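PDB 6T5Z: chitin-binding type-4 domain-containing protein, which is a copper-dependent lytic polysaccharide monooxygenase of family AA10, which probably cleaves chitin oxidatively. Local coordinates for residues 35-40 with 44-49; 63-68 with 108-113. All coordinates share one frame; numbering follows the deposited sequence.

Interaction 1: residues 35-40 with 44-49; sequences LEAKKG and AGPEDG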
ATOM      1  N   LEU A  35       0.986   3.270  -9.721  1.00 12.13           N
ATOM      2  CA  LEU A  35      -0.300   3.481  -9.058  1.00 12.49           C
ATOM      3  C   LEU A  35      -0.333   4.902  -8.472  1.00 11.99           C
ATOM      4  O   LEU A  35      -0.234   5.143  -7.265  1.00 12.47           O
ATOM      5  CB  LEU A  35      -0.523   2.389  -8.018  1.00 10.35           C
ATOM      6  CG  LEU A  35      -0.925   1.035  -8.659  1.00 10.24           C
ATOM      7  CD1 LEU A  35      -0.394  -0.126  -7.851  1.00 13.35           C
ATOM      8  CD2 LEU A  35      -2.426   0.960  -8.748  1.00 13.71           C
ATOM      9  N   GLU A  36      -0.484   5.864  -9.381  1.00 11.62           N
ATOM     10  CA  GLU A  36      -0.375   7.287  -9.074  1.00 14.31           C
ATOM     11  C   GLU A  36      -1.751   7.941  -9.102  1.00 14.95           C
ATOM     12  O   GLU A  36      -2.525   7.730 -10.039  1.00 15.52           O
ATOM     13  CB  GLU A  36       0.549   7.983 -10.073  1.00 15.18           C
ATOM     14  CG  GLU A  36       0.863   9.445  -9.727  1.00 16.10           C
ATOM     15  CD  GLU A  36       1.651  10.127 -10.822  1.00 21.50           C
ATOM     16  OE1 GLU A  36       1.961   9.457 -11.825  1.00 24.37           O
ATOM     17  OE2 GLU A  36       1.960  11.329 -10.697  1.00 24.19           O
ATOM     18  N   ALA A  37      -2.039   8.754  -8.094  1.00 14.16           N
ATOM     19  CA  ALA A  37      -3.338   9.400  -7.956  1.00 14.07           C
ATOM     20  C   ALA A  37      -3.165  10.631  -7.080  1.00 13.51           C
ATOM     21  O   ALA A  37      -2.079  10.901  -6.571  1.00 15.31           O
ATOM     22  CB  ALA A  37      -4.377   8.440  -7.377  1.00 16.16           C
ATOM     23  N   LYS A  38      -4.250  11.383  -6.902  1.00 13.25           N
ATOM     24  CA  LYS A  38      -4.166  12.591  -6.082  1.00 15.30           C
ATOM     25  C   LYS A  38      -3.750  12.260  -4.651  1.00 13.02           C
ATOM     26  O   LYS A  38      -4.134  11.225  -4.097  1.00 12.64           O
ATOM     27  CB  LYS A  38      -5.507  13.323  -6.083  1.00 17.83           C
ATOM     28  CG  LYS A  38      -5.852  13.943  -7.417  1.00 19.78           C
ATOM     29  CD  LYS A  38      -4.887  15.043  -7.779  1.00 26.50           C
ATOM     30  CE  LYS A  38      -5.211  15.642  -9.136  1.00 31.69           C
ATOM     31  NZ  LYS A  38      -4.917  14.656 -10.215  1.00 34.72           N
ATOM     32  N   LYS A  39      -2.942  13.146  -4.061  1.00 13.47           N
ATOM     33  CA  LYS A  39      -2.490  12.965  -2.687  1.00 14.91           C
ATOM     34  C   LYS A  39      -3.634  13.252  -1.716  1.00 13.81           C
ATOM     35  O   LYS A  39      -4.740  13.643  -2.104  1.00 16.91           O
ATOM     36  CB  LYS A  39      -1.290  13.870  -2.390  1.00 13.90           C
ATOM     37  CG  LYS A  39      -1.608  15.372  -2.454  1.00 14.64           C
ATOM     38  CD  LYS A  39      -0.416  16.258  -2.106  1.00 15.46           C
ATOM     39  CE  LYS A  39       0.673  16.194  -3.168  1.00 15.31           C
ATOM     40  NZ  LYS A  39       1.695  17.277  -2.948  1.00 15.76           N
ATOM     41  N   GLY A  40      -3.370  13.055  -0.430  1.00 14.26           N
ATOM     42  CA  GLY A  40      -4.269  13.528   0.603  1.00 16.04           C
ATOM     43  C   GLY A  40      -5.273  12.526   1.135  1.00 13.00           C
ATOM     44  O   GLY A  40      -6.236  12.935   1.791  1.00 14.84           O
ATOM     45  N   ALA A  44      -8.814  13.304   0.627  1.00 16.13           N
ATOM     46  CA  ALA A  44      -8.955  13.281  -0.825  1.00 14.79           C
ATOM     47  C   ALA A  44      -8.370  11.961  -1.320  1.00 15.02           C
ATOM     48  O   ALA A  44      -8.243  10.988  -0.566  1.00 15.48           O
ATOM     49  CB  ALA A  44      -8.287  14.500  -1.478  1.00 17.53           C
ATOM     50  N   GLY A  45      -7.991  11.929  -2.596  1.00 14.80           N
ATOM     51  CA  GLY A  45      -7.354  10.776  -3.176  1.00 13.46           C
ATOM     52  C   GLY A  45      -8.346   9.776  -3.744  1.00 16.27           C
ATOM     53  O   GLY A  45      -9.517  10.097  -3.983  1.00 17.20           O
ATOM     54  N   PRO A  46      -7.884   8.541  -3.955  1.00 14.83           N
ATOM     55  CA  PRO A  46      -8.704   7.535  -4.648  1.00 15.23           C
ATOM     56  C   PRO A  46     -10.026   7.287  -3.936  1.00 15.31           C
ATOM     57  O   PRO A  46     -10.086   7.195  -2.708  1.00 18.37           O
ATOM     58  CB  PRO A  46      -7.812   6.286  -4.625  1.00 17.13           C
ATOM     59  CG  PRO A  46      -6.426   6.813  -4.544  1.00 15.38           C
ATOM     60  CD  PRO A  46      -6.530   8.044  -3.662  1.00 13.42           C
ATOM     61  N   GLU A  47     -11.090   7.167  -4.723  1.00 16.37           N
ATOM     62  CA  GLU A  47     -12.407   6.997  -4.127  1.00 18.27           C
ATOM     63  C   GLU A  47     -12.566   5.610  -3.497  1.00 15.72           C
ATOM     64  O   GLU A  47     -11.850   4.654  -3.819  1.00 17.22           O
ATOM     65  CB  GLU A  47     -13.503   7.233  -5.163  1.00 21.96           C
ATOM     66  CG  GLU A  47     -13.574   6.200  -6.257  1.00 26.13           C
ATOM     67  CD  GLU A  47     -14.743   6.444  -7.196  1.00 34.29           C
ATOM     68  OE1 GLU A  47     -15.613   7.283  -6.866  1.00 39.76           O
ATOM     69  OE2 GLU A  47     -14.791   5.804  -8.265  1.00 37.25           O
ATOM     70  N   ASP A  48     -13.512   5.534  -2.557  1.00 17.01           N
ATOM     71  CA  ASP A  48     -13.881   4.279  -1.915  1.00 14.80           C
ATOM     72  C   ASP A  48     -14.120   3.204  -2.969  1.00 15.40           C
ATOM     73  O   ASP A  48     -14.671   3.478  -4.035  1.00 15.12           O
ATOM     74  CB  ASP A  48     -15.150   4.467  -1.072  1.00 15.82           C
ATOM     75  CG  ASP A  48     -14.886   5.181   0.257  1.00 14.55           C
ATOM     76  OD1 ASP A  48     -13.705   5.334   0.643  1.00 15.37           O
ATOM     77  OD2 ASP A  48     -15.877   5.556   0.926  1.00 16.33           O
ATOM     78  N   GLY A  49     -13.697   1.977  -2.666  1.00 14.01           N
ATOM     79  CA  GLY A  49     -13.837   0.872  -3.602  1.00 14.37           C
ATOM     80  C   GLY A  49     -12.791   0.822  -4.694  1.00 14.26           C
ATOM     81  O   GLY A  49     -12.724  -0.186  -5.423  1.00 13.52           O
TER
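Gly40 and Ala44 close a surface turn just beyond the edge strand 36-38, a contact made mostly by backbone and small groups. Ala37 meets Pro46 where the chain comes back alongside the strand. The bond from Ala44 N to Gly40 O measures 2.9 Å and is fairly straight, with 159° at the hydrogen. It spans five residues, as in an alpha-turn. The donor comes from well above the carbonyl plane. Gly40 has a phi of 96°, and its backbone angles are of a kind that suits glycine. The same holds for Gly45, which has a phi of 89°. There the bare CA approaches Lys38 O to 3.4 Å in a bent CH-O contact. The ring of Pro46 follows directly, and its CD lies 4.0 Å from the same Lys38 O. This oxygen also accepts a hydrogen bond from Tyr164 OH, so it is approached both from segment 44-49 and from strand 161-172. The methyl of Ala44 rests against the backbone of the turn, with its CB 3.7 Å from Lys39 O. The backbone nitrogen of Gly45 is equally near, with N 3.7 Å from Lys39 O. Further in, Ala37 CB points toward segment 44-49 and touches Pro46 CG, 3.9 Å away. Pro46 is buried, and this small apolar pair is the more sheltered part of the contact. The Lys39 side chain, which lies about 10 Å from that of the copper ligand His90, leaves in the other direction, and its NZ is bound by the carbonyls of Ile156 and Thr159. Strand 36-38 runs antiparallel to strand 161-172, and segment 44-49 lies early in the long loop between strands 36-38 and 73-76, with Pro46 against Tyr164 of strand 161-172.

Interaction 2: residues 63-68 with 108-113; sequences DAQTED and KPLTRE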
ATOM      1  N   ASP A  63      -8.986  -4.129  -7.050  1.00 12.56           N
ATOM      2  CA  ASP A  63     -10.060  -3.715  -6.157  1.00 12.94           C
ATOM      3  C   ASP A  63     -10.909  -4.878  -5.677  1.00 11.82           C
ATOM      4  O   ASP A  63     -11.762  -4.691  -4.802  1.00 13.78           O
ATOM      5  CB  ASP A  63     -10.925  -2.659  -6.852  1.00 14.23           C
ATOM      6  CG  ASP A  63     -10.184  -1.362  -7.053  1.00 14.39           C
ATOM      7  OD1 ASP A  63      -9.373  -0.999  -6.166  1.00 15.05           O
ATOM      8  OD2 ASP A  63     -10.390  -0.709  -8.098  1.00 17.52           O
ATOM      9  N   ALA A  64     -10.704  -6.073  -6.225  1.00 12.09           N
ATOM     10  CA  ALA A  64     -11.383  -7.243  -5.695  1.00 13.49           C
ATOM     11  C   ALA A  64     -10.997  -7.410  -4.234  1.00 12.24           C
ATOM     12  O   ALA A  64      -9.853  -7.151  -3.855  1.00 13.26           O
ATOM     13  CB  ALA A  64     -10.990  -8.484  -6.496  1.00 14.42           C
ATOM     14  N   GLN A  65     -11.955  -7.828  -3.403  1.00 12.68           N
ATOM     15  CA  GLN A  65     -11.678  -8.014  -1.978  1.00 13.58           C
ATOM     16  C   GLN A  65     -12.479  -9.211  -1.472  1.00 12.76           C
ATOM     17  O   GLN A  65     -13.697  -9.129  -1.277  1.00 13.61           O
ATOM     18  CB  GLN A  65     -11.986  -6.755  -1.174  1.00 13.27           C
ATOM     19  CG  GLN A  65     -11.469  -6.825   0.258  1.00 14.34           C
ATOM     20  CD  GLN A  65      -9.998  -7.186   0.327  1.00 15.09           C
ATOM     21  OE1 GLN A  65      -9.146  -6.486  -0.230  1.00 15.74           O
ATOM     22  NE2 GLN A  65      -9.691  -8.284   1.006  1.00 14.11           N
ATOM     23  N   THR A  66     -11.784 -10.331  -1.292  1.00 12.84           N
ATOM     24  CA  THR A  66     -12.307 -11.507  -0.607  1.00 13.92           C
ATOM     25  C   THR A  66     -11.179 -12.066   0.244  1.00 13.97           C
ATOM     26  O   THR A  66     -10.005 -11.755   0.028  1.00 14.46           O
ATOM     27  CB  THR A  66     -12.804 -12.607  -1.568  1.00 14.49           C
ATOM     28  OG1 THR A  66     -11.676 -13.183  -2.240  1.00 17.36           O
ATOM     29  CG2 THR A  66     -13.779 -12.054  -2.603  1.00 14.53           C
ATOM     30  N   GLU A  67     -11.543 -12.900   1.219  1.00 15.08           N
ATOM     31  CA  GLU A  67     -10.528 -13.584   2.016  1.00 15.44           C
ATOM     32  C   GLU A  67      -9.601 -14.436   1.155  1.00 16.24           C
ATOM     33  O   GLU A  67      -8.425 -14.602   1.491  1.00 18.56           O
ATOM     34  CB  GLU A  67     -11.188 -14.460   3.078  1.00 19.58           C
ATOM     35  CG  GLU A  67     -11.815 -13.669   4.210  1.00 25.19           C
ATOM     36  CD  GLU A  67     -12.579 -14.552   5.182  1.00 28.24           C
ATOM     37  OE1 GLU A  67     -13.803 -14.734   4.992  1.00 28.96           O
ATOM     38  OE2 GLU A  67     -11.947 -15.081   6.126  1.00 32.51           O
ATOM     39  N   ASP A  68     -10.111 -14.971   0.045  1.00 16.28           N
ATOM     40  CA  ASP A  68      -9.381 -15.938  -0.766  1.00 18.13           C
ATOM     41  C   ASP A  68      -8.528 -15.306  -1.857  1.00 16.35           C
ATOM     42  O   ASP A  68      -7.666 -15.995  -2.415  1.00 16.53           O
ATOM     43  CB  ASP A  68     -10.364 -16.939  -1.418  1.00 22.10           C
ATOM     44  CG  ASP A  68     -11.638 -16.263  -1.955  1.00 25.66           C
ATOM     45  OD1 ASP A  68     -12.651 -16.224  -1.218  1.00 28.03           O
ATOM     46  OD2 ASP A  68     -11.632 -15.776  -3.108  1.00 24.92           O
ATOM     47  N   LYS A 108     -15.530  -7.389   1.677  1.00 13.76           N
ATOM     48  CA  LYS A 108     -16.166  -6.175   1.194  1.00 14.86           C
ATOM     49  C   LYS A 108     -15.097  -5.228   0.674  1.00 14.02           C
ATOM     50  O   LYS A 108     -13.935  -5.312   1.082  1.00 14.18           O
ATOM     51  CB  LYS A 108     -16.979  -5.491   2.305  1.00 16.32           C
ATOM     52  CG  LYS A 108     -18.257  -6.223   2.667  1.00 21.94           C
ATOM     53  CD  LYS A 108     -19.103  -6.434   1.422  1.00 27.96           C
ATOM     54  CE  LYS A 108     -20.483  -6.979   1.765  1.00 34.11           C
ATOM     55  NZ  LYS A 108     -20.873  -8.088   0.851  1.00 35.98           N
ATOM     56  N   PRO A 109     -15.460  -4.306  -0.214  1.00 16.03           N
ATOM     57  CA  PRO A 109     -14.452  -3.427  -0.813  1.00 16.04           C
ATOM     58  C   PRO A 109     -13.703  -2.593   0.219  1.00 14.90           C
ATOM     59  O   PRO A 109     -14.223  -2.251   1.286  1.00 12.20           O
ATOM     60  CB  PRO A 109     -15.273  -2.533  -1.749  1.00 13.55           C
ATOM     61  CG  PRO A 109     -16.491  -3.361  -2.072  1.00 13.70           C
ATOM     62  CD  PRO A 109     -16.795  -4.107  -0.808  1.00 15.11           C
ATOM     63  N   LEU A 110     -12.460  -2.266  -0.124  1.00 12.97           N
ATOM     64  CA  LEU A 110     -11.673  -1.345   0.680  1.00 13.47           C
ATOM     65  C   LEU A 110     -12.230   0.064   0.537  1.00 14.13           C
ATOM     66  O   LEU A 110     -12.416   0.563  -0.574  1.00 14.02           O
ATOM     67  CB  LEU A 110     -10.214  -1.369   0.253  1.00 13.28           C
ATOM     68  CG  LEU A 110      -9.446  -2.677   0.448  1.00 12.38           C
ATOM     69  CD1 LEU A 110      -8.054  -2.569  -0.189  1.00 10.76           C
ATOM     70  CD2 LEU A 110      -9.335  -2.990   1.938  1.00 10.90           C
ATOM     71  N   THR A 111     -12.489   0.702   1.670  1.00 11.86           N
ATOM     72  CA  THR A 111     -13.081   2.028   1.736  1.00 12.23           C
ATOM     73  C   THR A 111     -12.433   2.764   2.898  1.00 13.86           C
ATOM     74  O   THR A 111     -11.670   2.184   3.673  1.00 14.50           O
ATOM     75  CB  THR A 111     -14.590   1.985   1.988  1.00 14.08           C
ATOM     76  OG1 THR A 111     -14.807   1.397   3.273  1.00 14.59           O
ATOM     77  CG2 THR A 111     -15.322   1.158   0.939  1.00 15.53           C
ATOM     78  N   ARG A 112     -12.782   4.040   3.053  1.00 13.33           N
ATOM     79  CA  ARG A 112     -12.272   4.783   4.199  1.00 13.77           C
ATOM     80  C   ARG A 112     -12.819   4.219   5.499  1.00 14.94           C
ATOM     81  O   ARG A 112     -12.107   4.178   6.507  1.00 17.25           O
ATOM     82  CB  ARG A 112     -12.606   6.268   4.048  1.00 17.81           C
ATOM     83  CG  ARG A 112     -11.768   6.900   2.961  1.00 13.64           C
ATOM     84  CD  ARG A 112     -12.431   8.098   2.294  1.00 17.29           C
ATOM     85  NE  ARG A 112     -11.478   8.731   1.383  1.00 18.52           N
ATOM     86  CZ  ARG A 112     -11.147   8.246   0.187  1.00 18.68           C
ATOM     87  NH1 ARG A 112     -11.700   7.121  -0.249  1.00 14.40           N
ATOM     88  NH2 ARG A 112     -10.251   8.881  -0.568  1.00 19.41           N
ATOM     89  N   GLU A 113     -14.060   3.729   5.481  1.00 15.44           N
ATOM     90  CA  GLU A 113     -14.630   3.120   6.674  1.00 18.40           C
ATOM     91  C   GLU A 113     -13.895   1.836   7.046  1.00 16.37           C
ATOM     92  O   GLU A 113     -13.840   1.479   8.228  1.00 16.27           O
ATOM     93  CB  GLU A 113     -16.123   2.865   6.450  1.00 19.65           C
ATOM     94  CG  GLU A 113     -16.900   2.481   7.687  1.00 31.31           C
ATOM     95  CD  GLU A 113     -16.922   0.988   7.935  1.00 40.89           C
ATOM     96  OE1 GLU A 113     -16.667   0.209   6.984  1.00 42.17           O
ATOM     97  OE2 GLU A 113     -17.198   0.590   9.088  1.00 46.10           O
TER
HETATM   98  O   HOH W   1     -11.154  -2.972  -2.764  1.00 13.70           O
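Gln65 lies against the backbone of Lys108 and Pro109 with the aliphatic part of its side chain. Its CG comes to 3.0 Å from Lys108 O, a tight approach, and its CB lies 3.3 Å from the same oxygen. CG is anti to the backbone N (chi1 -169°), which brings it against the oxygen end of this carbonyl. CB also passes 4.2 Å from Pro109 CA. The chain then bends at chi2 (53°), bringing OE1 to 3.9 Å from Leu110 CG, where the two side chains cross obliquely. The amide nitrogen is fixed from outside the pair: NE2 bonds to Pro106 O and to Tyr147 OH. A water links the backbones beside this packing. It donates to Asp63 O at 2.7 Å and accepts from Leu110 N at 3.0 Å. Farther along the first segment, Thr66 OG1 donates to Asp68 OD2 and ties the turn internally, while Glu67 OE1 binds Asn107 ND2. On the other segment, Leu110 is also joined by a backbone bond to Gly49. The contact therefore pairs two irregular loops, one leading into strand 73-76 and the other running from strand 92-99 to strand 121-126.

The centres of the two interactions lie 15 Å apart, and they follow in series along the chain. Both draw on the long loop between strands 36-38 and 73-76. Interaction 1 folds its start against the edge strand, and interaction 2 joins its later part to the loop before strand 121-126. They meet directly through Arg112: NH1 forms a 2.8 Å salt bridge with Asp48 OD1, and NH2 probably bonds to Pro46 O at 2.7 Å. Interaction 1 is the nearer to copper, with the Ala37 side chain about 12 Å from a bound ion. Interaction 2 lies away from the metal sites. Through Arg112 the two loops are joined on the beta-sandwich expected for this family.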